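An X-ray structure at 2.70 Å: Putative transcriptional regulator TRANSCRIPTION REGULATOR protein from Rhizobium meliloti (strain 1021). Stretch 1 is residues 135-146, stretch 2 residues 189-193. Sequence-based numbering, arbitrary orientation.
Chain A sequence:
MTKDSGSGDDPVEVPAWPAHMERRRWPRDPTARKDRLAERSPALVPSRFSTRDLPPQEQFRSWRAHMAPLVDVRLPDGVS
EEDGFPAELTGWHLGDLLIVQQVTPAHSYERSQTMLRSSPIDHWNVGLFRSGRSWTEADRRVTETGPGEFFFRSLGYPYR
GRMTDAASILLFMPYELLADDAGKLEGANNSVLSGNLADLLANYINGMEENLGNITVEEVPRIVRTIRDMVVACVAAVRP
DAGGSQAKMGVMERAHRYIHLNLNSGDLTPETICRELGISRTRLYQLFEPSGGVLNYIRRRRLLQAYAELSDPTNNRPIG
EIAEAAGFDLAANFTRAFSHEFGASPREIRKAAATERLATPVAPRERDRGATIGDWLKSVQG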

ATOM      1  N   TRP A 135       6.273 -14.033  -6.112  1.00 59.17           N
ATOM      2  CA  TRP A 135       5.672 -14.240  -7.412  1.00 61.46           C
ATOM      3  C   TRP A 135       4.249 -13.787  -7.249  1.00 61.87           C
ATOM      4  O   TRP A 135       3.555 -14.280  -6.354  1.00 60.28           O
ATOM      5  CB  TRP A 135       5.706 -15.711  -7.787  1.00 64.67           C
ATOM      6  CG  TRP A 135       7.093 -16.241  -8.053  1.00 66.40           C
ATOM      7  CD1 TRP A 135       7.698 -16.351  -9.263  1.00 66.94           C
ATOM      8  CD2 TRP A 135       8.035 -16.727  -7.084  1.00 66.87           C
ATOM      9  NE1 TRP A 135       8.954 -16.883  -9.121  1.00 68.90           N
ATOM     10  CE2 TRP A 135       9.193 -17.122  -7.794  1.00 68.95           C
ATOM     11  CE3 TRP A 135       8.015 -16.869  -5.689  1.00 64.38           C
ATOM     12  CZ2 TRP A 135      10.327 -17.660  -7.156  1.00 67.92           C
ATOM     13  CZ3 TRP A 135       9.142 -17.396  -5.054  1.00 65.96           C
ATOM     14  CH2 TRP A 135      10.281 -17.787  -5.793  1.00 66.25           C
ATOM     15  N   THR A 136       3.820 -12.824  -8.063  1.00 64.55           N
ATOM     16  CA  THR A 136       2.500 -12.218  -7.871  1.00 64.84           C
ATOM     17  C   THR A 136       1.654 -12.139  -9.137  1.00 67.00           C
ATOM     18  O   THR A 136       2.037 -11.517 -10.135  1.00 66.38           O
ATOM     19  CB  THR A 136       2.600 -10.825  -7.236  1.00 65.10           C
ATOM     20  OG1 THR A 136       3.654 -10.816  -6.264  1.00 66.19           O
ATOM     21  CG2 THR A 136       1.270 -10.456  -6.556  1.00 64.04           C
ATOM     22  N   GLU A 137       0.486 -12.771  -9.053  1.00 68.93           N
ATOM     23  CA  GLU A 137      -0.510 -12.736 -10.098  1.00 73.27           C
ATOM     24  C   GLU A 137      -1.456 -11.552  -9.892  1.00 73.62           C
ATOM     25  O   GLU A 137      -1.895 -11.269  -8.769  1.00 70.72           O
ATOM     26  CB  GLU A 137      -1.319 -14.022 -10.077  1.00 75.50           C
ATOM     27  CG  GLU A 137      -2.075 -14.264 -11.359  1.00 81.90           C
ATOM     28  CD  GLU A 137      -3.489 -14.713 -11.103  1.00 89.25           C
ATOM     29  OE1 GLU A 137      -3.661 -15.868 -10.651  1.00 89.60           O
ATOM     30  OE2 GLU A 137      -4.421 -13.893 -11.330  1.00101.38           O
ATOM     31  N   ALA A 138      -1.762 -10.868 -10.987  1.00 75.51           N
ATOM     32  CA  ALA A 138      -2.779  -9.818 -11.004  1.00 73.96           C
ATOM     33  C   ALA A 138      -3.160  -9.592 -12.438  1.00 77.69           C
ATOM     34  O   ALA A 138      -2.279  -9.409 -13.286  1.00 81.10           O
ATOM     35  CB  ALA A 138      -2.244  -8.533 -10.409  1.00 71.84           C
ATOM     36  N   ASP A 139      -4.459  -9.628 -12.715  1.00 81.40           N
ATOM     37  CA  ASP A 139      -4.974  -9.423 -14.061  1.00 86.02           C
ATOM     38  C   ASP A 139      -4.318 -10.432 -15.009  1.00 85.79           C
ATOM     39  O   ASP A 139      -3.794 -10.064 -16.053  1.00 86.56           O
ATOM     40  CB  ASP A 139      -4.735  -7.954 -14.485  1.00 91.02           C
ATOM     41  CG  ASP A 139      -5.522  -7.545 -15.723  1.00100.01           C
ATOM     42  OD1 ASP A 139      -6.246  -8.380 -16.313  1.00109.03           O
ATOM     43  OD2 ASP A 139      -5.403  -6.367 -16.122  1.00105.27           O
ATOM     44  N   ARG A 140      -4.318 -11.703 -14.597  1.00 86.81           N
ATOM     45  CA  ARG A 140      -3.837 -12.834 -15.411  1.00 88.74           C
ATOM     46  C   ARG A 140      -2.340 -12.780 -15.844  1.00 85.34           C
ATOM     47  O   ARG A 140      -1.942 -13.438 -16.812  1.00 84.46           O
ATOM     48  CB  ARG A 140      -4.761 -13.016 -16.638  1.00 96.51           C
ATOM     49  CG  ARG A 140      -6.261 -13.124 -16.339  1.00100.75           C
ATOM     50  CD  ARG A 140      -6.591 -14.299 -15.415  1.00104.06           C
ATOM     51  NE  ARG A 140      -7.910 -14.900 -15.666  1.00109.84           N
ATOM     52  CZ  ARG A 140      -8.411 -15.960 -15.015  1.00111.81           C
ATOM     53  NH1 ARG A 140      -7.717 -16.562 -14.046  1.00110.37           N
ATOM     54  NH2 ARG A 140      -9.622 -16.429 -15.332  1.00113.01           N
ATOM     55  N   ARG A 141      -1.518 -12.021 -15.116  1.00 81.14           N
ATOM     56  CA  ARG A 141      -0.091 -11.858 -15.436  1.00 80.73           C
ATOM     57  C   ARG A 141       0.724 -12.040 -14.179  1.00 74.73           C
ATOM     58  O   ARG A 141       0.425 -11.415 -13.165  1.00 75.15           O
ATOM     59  CB  ARG A 141       0.197 -10.469 -15.985  1.00 82.87           C
ATOM     60  CG  ARG A 141      -0.281 -10.258 -17.402  1.00 89.05           C
ATOM     61  CD  ARG A 141       0.205  -8.925 -17.936  1.00 92.58           C
ATOM     62  NE  ARG A 141      -0.656  -8.441 -19.017  1.00 99.83           N
ATOM     63  CZ  ARG A 141      -1.832  -7.823 -18.861  1.00100.49           C
ATOM     64  NH1 ARG A 141      -2.339  -7.583 -17.648  1.00 98.02           N
ATOM     65  NH2 ARG A 141      -2.514  -7.433 -19.941  1.00103.00           N
ATOM     66  N   VAL A 142       1.751 -12.882 -14.248  1.00 72.37           N
ATOM     67  CA  VAL A 142       2.640 -13.106 -13.110  1.00 67.69           C
ATOM     68  C   VAL A 142       3.898 -12.273 -13.256  1.00 65.92           C
ATOM     69  O   VAL A 142       4.435 -12.102 -14.337  1.00 66.01           O
ATOM     70  CB  VAL A 142       3.026 -14.583 -12.929  1.00 67.31           C
ATOM     71  CG1 VAL A 142       3.866 -14.765 -11.663  1.00 64.79           C
ATOM     72  CG2 VAL A 142       1.778 -15.450 -12.870  1.00 67.35           C
ATOM     73  N   THR A 143       4.354 -11.783 -12.117  1.00 65.73           N
ATOM     74  CA  THR A 143       5.512 -10.940 -11.995  1.00 65.97           C
ATOM     75  C   THR A 143       6.355 -11.517 -10.867  1.00 65.08           C
ATOM     76  O   THR A 143       5.822 -11.943  -9.847  1.00 65.82           O
ATOM     77  CB  THR A 143       5.041  -9.505 -11.701  1.00 65.60           C
ATOM     78  OG1 THR A 143       4.845  -8.834 -12.943  1.00 67.12           O
ATOM     79  CG2 THR A 143       6.037  -8.733 -10.884  1.00 66.72           C
ATOM     80  N   GLU A 144       7.669 -11.533 -11.059  1.00 68.58           N
ATOM     81  CA  GLU A 144       8.608 -12.053 -10.068  1.00 67.13           C
ATOM     82  C   GLU A 144       9.525 -10.947  -9.582  1.00 64.23           C
ATOM     83  O   GLU A 144      10.162 -10.282 -10.384  1.00 66.73           O
ATOM     84  CB  GLU A 144       9.450 -13.173 -10.664  1.00 71.17           C
ATOM     85  CG  GLU A 144      10.328 -13.837  -9.616  1.00 74.14           C
ATOM     86  CD  GLU A 144      11.348 -14.777 -10.184  1.00 79.87           C
ATOM     87  OE1 GLU A 144      11.424 -14.926 -11.425  1.00 86.54           O
ATOM     88  OE2 GLU A 144      12.080 -15.371  -9.363  1.00 85.13           O
ATOM     89  N   THR A 145       9.609 -10.788  -8.270  1.00 61.95           N
ATOM     90  CA  THR A 145      10.433  -9.774  -7.639  1.00 64.73           C
ATOM     91  C   THR A 145      11.447 -10.525  -6.821  1.00 66.12           C
ATOM     92  O   THR A 145      11.072 -11.324  -5.973  1.00 67.65           O
ATOM     93  CB  THR A 145       9.604  -8.879  -6.684  1.00 66.93           C
ATOM     94  OG1 THR A 145       8.601  -8.146  -7.418  1.00 70.52           O
ATOM     95  CG2 THR A 145      10.502  -7.890  -5.938  1.00 68.56           C
ATOM     96  N   GLY A 146      12.727 -10.281  -7.072  1.00 68.61           N
ATOM     97  CA  GLY A 146      13.805 -10.904  -6.312  1.00 68.12           C
ATOM     98  C   GLY A 146      14.630  -9.891  -5.558  1.00 67.92           C
ATOM     99  O   GLY A 146      14.344  -8.701  -5.615  1.00 66.82           O
ATOM    100  N   ASN A 189       0.440  -1.522 -13.013  1.00 70.71           N
ATOM    101  CA  ASN A 189       0.167  -2.216 -11.763  1.00 67.37           C
ATOM    102  C   ASN A 189       0.785  -3.605 -11.802  1.00 67.13           C
ATOM    103  O   ASN A 189       0.709  -4.291 -12.829  1.00 66.92           O
ATOM    104  CB  ASN A 189      -1.336  -2.350 -11.514  1.00 66.43           C
ATOM    105  CG  ASN A 189      -1.639  -2.811 -10.106  1.00 63.44           C
ATOM    106  OD1 ASN A 189      -1.238  -2.154  -9.150  1.00 64.44           O
ATOM    107  ND2 ASN A 189      -2.329  -3.935  -9.965  1.00 60.57           N
ATOM    108  N   ASN A 190       1.379  -3.999 -10.672  1.00 66.62           N
ATOM    109  CA  ASN A 190       2.054  -5.293 -10.498  1.00 65.47           C
ATOM    110  C   ASN A 190       3.222  -5.431 -11.460  1.00 68.08           C
ATOM    111  O   ASN A 190       3.278  -6.368 -12.260  1.00 71.01           O
ATOM    112  CB  ASN A 190       1.077  -6.464 -10.631  1.00 63.76           C
ATOM    113  CG  ASN A 190       1.578  -7.719  -9.956  1.00 63.94           C
ATOM    114  OD1 ASN A 190       1.923  -7.711  -8.760  1.00 61.78           O
ATOM    115  ND2 ASN A 190       1.602  -8.821 -10.706  1.00 65.95           N
ATOM    116  N   SER A 191       4.147  -4.478 -11.384  1.00 67.56           N
ATOM    117  CA  SER A 191       5.379  -4.550 -12.161  1.00 70.37           C
ATOM    118  C   SER A 191       6.611  -4.547 -11.266  1.00 69.71           C
ATOM    119  O   SER A 191       6.543  -4.280 -10.066  1.00 67.79           O
ATOM    120  CB  SER A 191       5.433  -3.418 -13.185  1.00 73.23           C
ATOM    121  OG  SER A 191       5.132  -2.186 -12.574  1.00 73.64           O
ATOM    122  N   VAL A 192       7.739  -4.870 -11.875  1.00 73.78           N
ATOM    123  CA  VAL A 192       9.016  -4.914 -11.177  1.00 75.55           C
ATOM    124  C   VAL A 192       9.795  -3.662 -11.539  1.00 78.24           C
ATOM    125  O   VAL A 192       9.752  -3.205 -12.688  1.00 77.48           O
ATOM    126  CB  VAL A 192       9.868  -6.137 -11.577  1.00 77.34           C
ATOM    127  CG1 VAL A 192      10.910  -6.423 -10.507  1.00 77.13           C
ATOM    128  CG2 VAL A 192       8.995  -7.356 -11.787  1.00 77.47           C
ATOM    129  N   LEU A 193      10.515  -3.123 -10.560  1.00 78.79           N
ATOM    130  CA  LEU A 193      11.438  -2.028 -10.799  1.00 81.70           C
ATOM    131  C   LEU A 193      12.844  -2.555 -10.584  1.00 82.85           C
ATOM    132  O   LEU A 193      13.206  -2.936  -9.470  1.00 83.06           O
ATOM    133  CB  LEU A 193      11.138  -0.846  -9.877  1.00 81.56           C
ATOM    134  CG  LEU A 193       9.654  -0.530  -9.673  1.00 79.37           C
ATOM    135  CD1 LEU A 193       9.488   0.565  -8.625  1.00 79.07           C
ATOM    136  CD2 LEU A 193       9.019  -0.137 -11.001  1.00 81.17           C
TER

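The contact is organised around Asn190, which gives up more surface to the opposing stretch than any other residue here. Its side-chain nitrogen ND2 donates a hydrogen bond to the backbone oxygen O of Thr136, at 2.8 Å and with an N-H...O angle of 157°, close to linear. That carbonyl already accepts from within its own hairpin, since N of Thr143 lies 3.1 Å from O of Thr136; the amide of Asn190 therefore adds a second donor to an oxygen in use between the hairpin strands. Asparagine suits this place because its short carboxamide offers a donor and an acceptor on one planar group: while ND2 serves Thr136, OD1 is hydrogen-bonded elsewhere in the structure. The backbone of Asn190 adopts phi 61° and psi 57°, a left-handed conformation that asparagine tolerates better than most residues other than glycine.

The second hydrogen bond runs the other way, from a hairpin side chain to the backbone of Asn190. OG1 of Thr143 donates to O of Asn190 at 3.0 Å. Asn190 is thus held through both its side chain and its main chain, and Thr143 supplies a short, branched side chain whose hydroxyl reaches the carbonyl while its methyl remains free for packing.

The hairpin provides the platform for these bonds. A type I' turn from Ala138 to Arg141 reverses the chain, and Asp139 and Arg140 take the positive phi angles this turn requires. Paired backbone hydrogen bonds join Thr136 with Thr143 and Ala138 with Arg141. Near the turn, a long salt bridge of 3.6 Å links NH1 of Arg141 to OD2 of Asp139 within the hairpin.

Around the polar centre, the packing is close. The small side chain of Ala138 points toward the other stretch, and its CB lies 3.9 Å from ND2 of Asn190, so the carboxamide sits against a methyl group. CB of Thr136 comes within 3.5 Å of OD1 of Asn190.

Farther along, Val192 carries the apolar part of the contact. Its CG2 lies 3.4 Å from CG2 of Thr143, a tight methyl-to-methyl approach, and also 3.4 Å from the backbone O of Glu144. Its other methyl, CG1, is 4.2 Å from OG1 of Thr145, a looser contact. Between Asn190 and Val192, whose CA-to-CB bonds point toward the hairpin, that of Ser191 points away. From Ser191 to Val192 this is the alternation of a strand; Asn190, in its left-handed conformation, lies just before it.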